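Local atomic coordinates of Eps1p (Saccharomyces cerevisiae, PDB entry 4TW5), a protein that is a member of the thioredoxin superfamily whose chain is built around two mixed beta-sheets and holds four disulfides. Residues 8-20 with 65-77. Sequence-based numbering, arbitrary orientation.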
loop_
_atom_site.group_PDB
_atom_site.type_symbol
_atom_site.label_atom_id
_atom_site.label_comp_id
_atom_site.label_asym_id
_atom_site.label_seq_id
_atom_site.Cartn_x
_atom_site.Cartn_y
_atom_site.Cartn_z
ATOM N N GLU A 8 -42.593 36.027 -30.733
ATOM C CA GLU A 8 -43.968 36.496 -30.551
ATOM C C GLU A 8 -44.261 37.025 -29.153
ATOM O O GLU A 8 -44.592 38.197 -29.002
ATOM C CB GLU A 8 -44.979 35.393 -30.904
ATOM C CG GLU A 8 -46.364 35.631 -30.276
ATOM C CD GLU A 8 -47.519 35.007 -31.057
ATOM O OE1 GLU A 8 -47.275 34.122 -31.909
ATOM O OE2 GLU A 8 -48.682 35.401 -30.795
ATOM N N GLY A 9 -44.132 36.194 -28.131
ATOM C CA GLY A 9 -44.504 36.648 -26.807
ATOM C C GLY A 9 -43.427 37.406 -26.051
ATOM O O GLY A 9 -43.623 37.704 -24.867
ATOM N N PHE A 10 -42.322 37.737 -26.727
ATOM C CA PHE A 10 -41.143 38.277 -26.055
ATOM C C PHE A 10 -41.508 39.487 -25.216
ATOM O O PHE A 10 -41.933 40.510 -25.749
ATOM C CB PHE A 10 -40.053 38.637 -27.062
ATOM C CG PHE A 10 -38.739 38.995 -26.434
ATOM C CD1 PHE A 10 -37.864 38.010 -26.004
ATOM C CD2 PHE A 10 -38.370 40.326 -26.284
ATOM C CE1 PHE A 10 -36.640 38.347 -25.429
ATOM C CE2 PHE A 10 -37.149 40.670 -25.710
ATOM C CZ PHE A 10 -36.285 39.673 -25.276
ATOM N N PRO A 11 -41.322 39.361 -23.887
ATOM C CA PRO A 11 -41.671 40.304 -22.818
ATOM C C PRO A 11 -40.892 41.595 -22.817
ATOM O O PRO A 11 -39.758 41.652 -23.281
ATOM C CB PRO A 11 -41.345 39.525 -21.552
ATOM C CG PRO A 11 -40.262 38.606 -21.960
ATOM C CD PRO A 11 -40.613 38.186 -23.351
ATOM N N GLU A 12 -41.499 42.636 -22.273
ATOM C CA GLU A 12 -40.788 43.889 -22.135
ATOM C C GLU A 12 -39.828 43.801 -20.972
ATOM O O GLU A 12 -39.967 42.929 -20.122
ATOM C CB GLU A 12 -41.754 45.055 -21.918
ATOM C CG GLU A 12 -42.164 45.756 -23.179
ATOM C CD GLU A 12 -42.070 47.262 -23.018
ATOM O OE1 GLU A 12 -42.614 47.794 -22.019
ATOM O OE2 GLU A 12 -41.412 47.904 -23.866
ATOM N N PRO A 13 -38.840 44.703 -20.934
ATOM C CA PRO A 13 -37.920 44.713 -19.800
ATOM C C PRO A 13 -38.678 44.866 -18.488
ATOM O O PRO A 13 -39.749 45.469 -18.473
ATOM C CB PRO A 13 -37.043 45.938 -20.070
ATOM C CG PRO A 13 -37.053 46.076 -21.542
ATOM C CD PRO A 13 -38.410 45.628 -21.999
ATOM N N LEU A 14 -38.138 44.324 -17.407
ATOM C CA LEU A 14 -38.718 44.589 -16.104
ATOM C C LEU A 14 -38.413 46.038 -15.741
ATOM O O LEU A 14 -37.337 46.541 -16.058
ATOM C CB LEU A 14 -38.140 43.637 -15.065
ATOM C CG LEU A 14 -38.431 42.172 -15.379
ATOM C CD1 LEU A 14 -37.933 41.288 -14.278
ATOM C CD2 LEU A 14 -39.926 41.981 -15.592
ATOM N N ASN A 15 -39.331 46.690 -15.037
ATOM C CA ASN A 15 -39.148 48.083 -14.640
ATOM C C ASN A 15 -39.525 48.181 -13.162
ATOM O O ASN A 15 -39.979 47.185 -12.600
ATOM C CB ASN A 15 -39.985 49.023 -15.533
ATOM C CG ASN A 15 -41.473 48.673 -15.555
ATOM O OD1 ASN A 15 -42.091 48.463 -14.518
ATOM N ND2 ASN A 15 -42.049 48.623 -16.748
ATOM N N PRO A 16 -39.340 49.359 -12.521
ATOM C CA PRO A 16 -39.628 49.440 -11.080
ATOM C C PRO A 16 -41.056 49.040 -10.668
ATOM O O PRO A 16 -41.316 48.820 -9.483
ATOM C CB PRO A 16 -39.357 50.914 -10.764
ATOM C CG PRO A 16 -38.324 51.305 -11.743
ATOM C CD PRO A 16 -38.619 50.561 -12.991
ATOM N N THR A 17 -41.969 48.939 -11.623
ATOM C CA THR A 17 -43.331 48.529 -11.291
ATOM C C THR A 17 -43.457 47.008 -11.262
ATOM O O THR A 17 -44.371 46.472 -10.641
ATOM C CB THR A 17 -44.362 49.063 -12.306
ATOM O OG1 THR A 17 -44.304 48.275 -13.504
ATOM C CG2 THR A 17 -44.108 50.528 -12.626
ATOM N N ASN A 18 -42.517 46.331 -11.919
ATOM C CA ASN A 18 -42.568 44.881 -12.132
ATOM C C ASN A 18 -41.559 44.037 -11.401
ATOM O O ASN A 18 -41.810 42.857 -11.146
ATOM C CB ASN A 18 -42.326 44.554 -13.623
ATOM C CG ASN A 18 -43.540 44.709 -14.472
ATOM O OD1 ASN A 18 -44.666 44.670 -13.978
ATOM N ND2 ASN A 18 -43.330 44.830 -15.780
ATOM N N PHE A 19 -40.432 44.648 -11.058
ATOM C CA PHE A 19 -39.232 43.893 -10.726
ATOM C C PHE A 19 -39.503 42.957 -9.554
ATOM O O PHE A 19 -39.480 41.736 -9.714
ATOM C CB PHE A 19 -38.070 44.858 -10.428
ATOM C CG PHE A 19 -36.724 44.198 -10.368
ATOM C CD1 PHE A 19 -36.105 43.774 -11.526
ATOM C CD2 PHE A 19 -36.062 44.037 -9.173
ATOM C CE1 PHE A 19 -34.865 43.183 -11.496
ATOM C CE2 PHE A 19 -34.819 43.441 -9.135
ATOM C CZ PHE A 19 -34.223 43.013 -10.298
ATOM N N LYS A 20 -39.891 43.510 -8.413
ATOM C CA LYS A 20 -40.002 42.683 -7.226
ATOM C C LYS A 20 -41.186 41.718 -7.306
ATOM O O LYS A 20 -41.107 40.588 -6.825
ATOM C CB LYS A 20 -40.121 43.575 -5.982
ATOM C CG LYS A 20 -40.635 42.852 -4.752
ATOM C CD LYS A 20 -40.221 43.544 -3.472
ATOM C CE LYS A 20 -40.900 42.924 -2.252
ATOM N NZ LYS A 20 -40.371 43.522 -0.983
ATOM N N PHE A 65 -36.315 33.871 -18.384
ATOM C CA PHE A 65 -35.367 34.872 -18.845
ATOM C C PHE A 65 -36.043 36.228 -18.951
ATOM O O PHE A 65 -37.080 36.371 -19.612
ATOM C CB PHE A 65 -34.776 34.482 -20.183
ATOM C CG PHE A 65 -33.810 33.331 -20.120
ATOM C CD1 PHE A 65 -32.445 33.560 -20.043
ATOM C CD2 PHE A 65 -34.267 32.022 -20.177
ATOM C CE1 PHE A 65 -31.550 32.501 -20.013
ATOM C CE2 PHE A 65 -33.384 30.960 -20.153
ATOM C CZ PHE A 65 -32.018 31.198 -20.067
ATOM N N SER A 66 -35.429 37.224 -18.319
ATOM C CA SER A 66 -35.955 38.584 -18.282
ATOM C C SER A 66 -34.862 39.604 -18.614
ATOM O O SER A 66 -33.699 39.250 -18.788
ATOM C CB SER A 66 -36.534 38.914 -16.913
ATOM O OG SER A 66 -37.435 37.918 -16.486
ATOM N N GLN A 67 -35.261 40.870 -18.698
ATOM C CA GLN A 67 -34.374 41.972 -19.020
ATOM C C GLN A 67 -34.735 43.194 -18.239
ATOM O O GLN A 67 -35.851 43.323 -17.760
ATOM C CB GLN A 67 -34.414 42.330 -20.503
ATOM C CG GLN A 67 -33.544 41.496 -21.387
ATOM C CD GLN A 67 -33.758 41.828 -22.835
ATOM O OE1 GLN A 67 -34.884 42.056 -23.274
ATOM N NE2 GLN A 67 -32.670 41.890 -23.589
ATOM N N VAL A 68 -33.760 44.073 -18.087
ATOM C CA VAL A 68 -33.975 45.390 -17.523
ATOM C C VAL A 68 -33.221 46.425 -18.369
ATOM O O VAL A 68 -31.991 46.366 -18.464
ATOM C CB VAL A 68 -33.473 45.485 -16.071
ATOM C CG1 VAL A 68 -33.545 46.924 -15.604
ATOM C CG2 VAL A 68 -34.292 44.609 -15.161
ATOM N N ASN A 69 -33.945 47.349 -19.003
ATOM C CA ASN A 69 -33.298 48.480 -19.671
ATOM C C ASN A 69 -32.843 49.471 -18.605
ATOM O O ASN A 69 -33.671 50.094 -17.940
ATOM C CB ASN A 69 -34.245 49.138 -20.686
ATOM C CG ASN A 69 -33.546 50.180 -21.563
ATOM O OD1 ASN A 69 -32.704 50.944 -21.090
ATOM N ND2 ASN A 69 -33.890 50.200 -22.848
ATOM N N CYS A 70 -31.532 49.619 -18.439
ATOM C CA CYS A 70 -31.001 50.422 -17.337
ATOM C C CYS A 70 -30.978 51.907 -17.662
ATOM O O CYS A 70 -30.571 52.727 -16.841
ATOM C CB CYS A 70 -29.592 49.964 -16.963
ATOM S SG CYS A 70 -29.535 48.335 -16.229
ATOM N N ILE A 71 -31.445 52.254 -18.852
ATOM C CA ILE A 71 -31.610 53.651 -19.211
ATOM C C ILE A 71 -33.008 54.083 -18.813
ATOM O O ILE A 71 -33.190 55.154 -18.235
ATOM C CB ILE A 71 -31.339 53.876 -20.707
ATOM C CG1 ILE A 71 -29.854 53.628 -20.971
ATOM C CG2 ILE A 71 -31.702 55.285 -21.134
ATOM C CD1 ILE A 71 -28.940 54.309 -19.969
ATOM N N GLU A 72 -33.990 53.229 -19.074
ATOM C CA GLU A 72 -35.367 53.540 -18.718
ATOM C C GLU A 72 -35.616 53.222 -17.237
ATOM O O GLU A 72 -36.595 53.675 -16.645
ATOM C CB GLU A 72 -36.344 52.759 -19.609
ATOM C CG GLU A 72 -36.180 52.993 -21.118
ATOM C CD GLU A 72 -37.130 52.144 -21.962
ATOM O OE1 GLU A 72 -37.925 51.386 -21.368
ATOM O OE2 GLU A 72 -37.095 52.241 -23.217
ATOM N N SER A 73 -34.686 52.497 -16.628
ATOM C CA SER A 73 -34.773 52.149 -15.210
ATOM C C SER A 73 -33.438 52.354 -14.504
ATOM O O SER A 73 -32.905 51.432 -13.883
ATOM C CB SER A 73 -35.212 50.693 -15.048
ATOM O OG SER A 73 -36.200 50.357 -15.996
ATOM N N ALA A 74 -32.901 53.563 -14.614
ATOM C CA ALA A 74 -31.565 53.861 -14.116
ATOM C C ALA A 74 -31.422 53.687 -12.610
ATOM O O ALA A 74 -30.405 53.185 -12.141
ATOM C CB ALA A 74 -31.175 55.270 -14.520
ATOM N N ASP A 75 -32.438 54.085 -11.855
ATOM C CA ASP A 75 -32.398 53.958 -10.398
ATOM C C ASP A 75 -32.610 52.517 -9.970
ATOM O O ASP A 75 -32.226 52.121 -8.873
ATOM C CB ASP A 75 -33.434 54.868 -9.737
ATOM C CG ASP A 75 -33.138 56.342 -9.953
ATOM O OD1 ASP A 75 -32.090 56.816 -9.451
ATOM O OD2 ASP A 75 -33.932 57.017 -10.645
ATOM N N LEU A 76 -33.251 51.740 -10.830
ATOM C CA LEU A 76 -33.387 50.317 -10.589
ATOM C C LEU A 76 -32.017 49.639 -10.643
ATOM O O LEU A 76 -31.616 48.942 -9.708
ATOM C CB LEU A 76 -34.345 49.701 -11.604
ATOM C CG LEU A 76 -34.497 48.189 -11.537
ATOM C CD1 LEU A 76 -34.981 47.808 -10.157
ATOM C CD2 LEU A 76 -35.494 47.734 -12.603
ATOM N N CYS A 77 -31.297 49.866 -11.734
ATOM C CA CYS A 77 -29.958 49.318 -11.907
ATOM C C CYS A 77 -28.953 49.811 -10.849
ATOM O O CYS A 77 -27.996 49.111 -10.516
ATOM C CB CYS A 77 -29.472 49.625 -13.317
ATOM S SG CYS A 77 -30.585 48.908 -14.574
#
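One backbone hydrogen bond joins the extended run of residues 10-15 to the edge of strand 63-69: Leu14 N donates to Gln67 O over 2.5 Å, short for such a bond. The N-H points nearly at the oxygen (159°), with the donor somewhat tilted from the carbonyl plane. Pro13, just before it, rests the CB side of its ring on the strand backbone, CB 3.6 Å from Asn69 N.

Apolar contacts spread from this point. With CG beside its backbone N (chi1 -61°), Leu14 brings CD1 to 3.8 Å from Ser66 CB, while its CB meets Val68 CG2. That same methyl touches CE1 of Phe19, whose side chain crosses Val68 at about a right angle. Leu76, from the first turn of helix 74-79, divides its two methyls: CD1 sits over one face of the Phe19 ring in a CH-pi contact, 4.2 Å from the centroid and shifted toward the rim, and CD2 packs on Pro16 CD. Ser73 lies alongside, its OG 3.9 Å from Pro16 CD.

A more polar meeting lies at the other end, where Gln67 OE1 approaches the edge of the Phe10 ring near its plane, 3.4 Å from CZ, with amide and ring planes 81° apart. Gln67 NE2 is weakly hydrogen-bonded to Asp31, and Phe10 also meets Trp51 edge-to-face.

Within the turns, Asn15 OD1 accepts from Thr17 N and Asn69 OD1 from Ile71 N, each forming an Asx turn; the second leads out of the strand toward helix 74-79, and a disulfide ties Cys70, just past the strand, to Cys77 in that helix. Strand 63-69 is outermost in its four-stranded sheet and pairs in parallel with strand 27-33, so the N-terminal segment flanks the edge of a thioredoxin-fold domain.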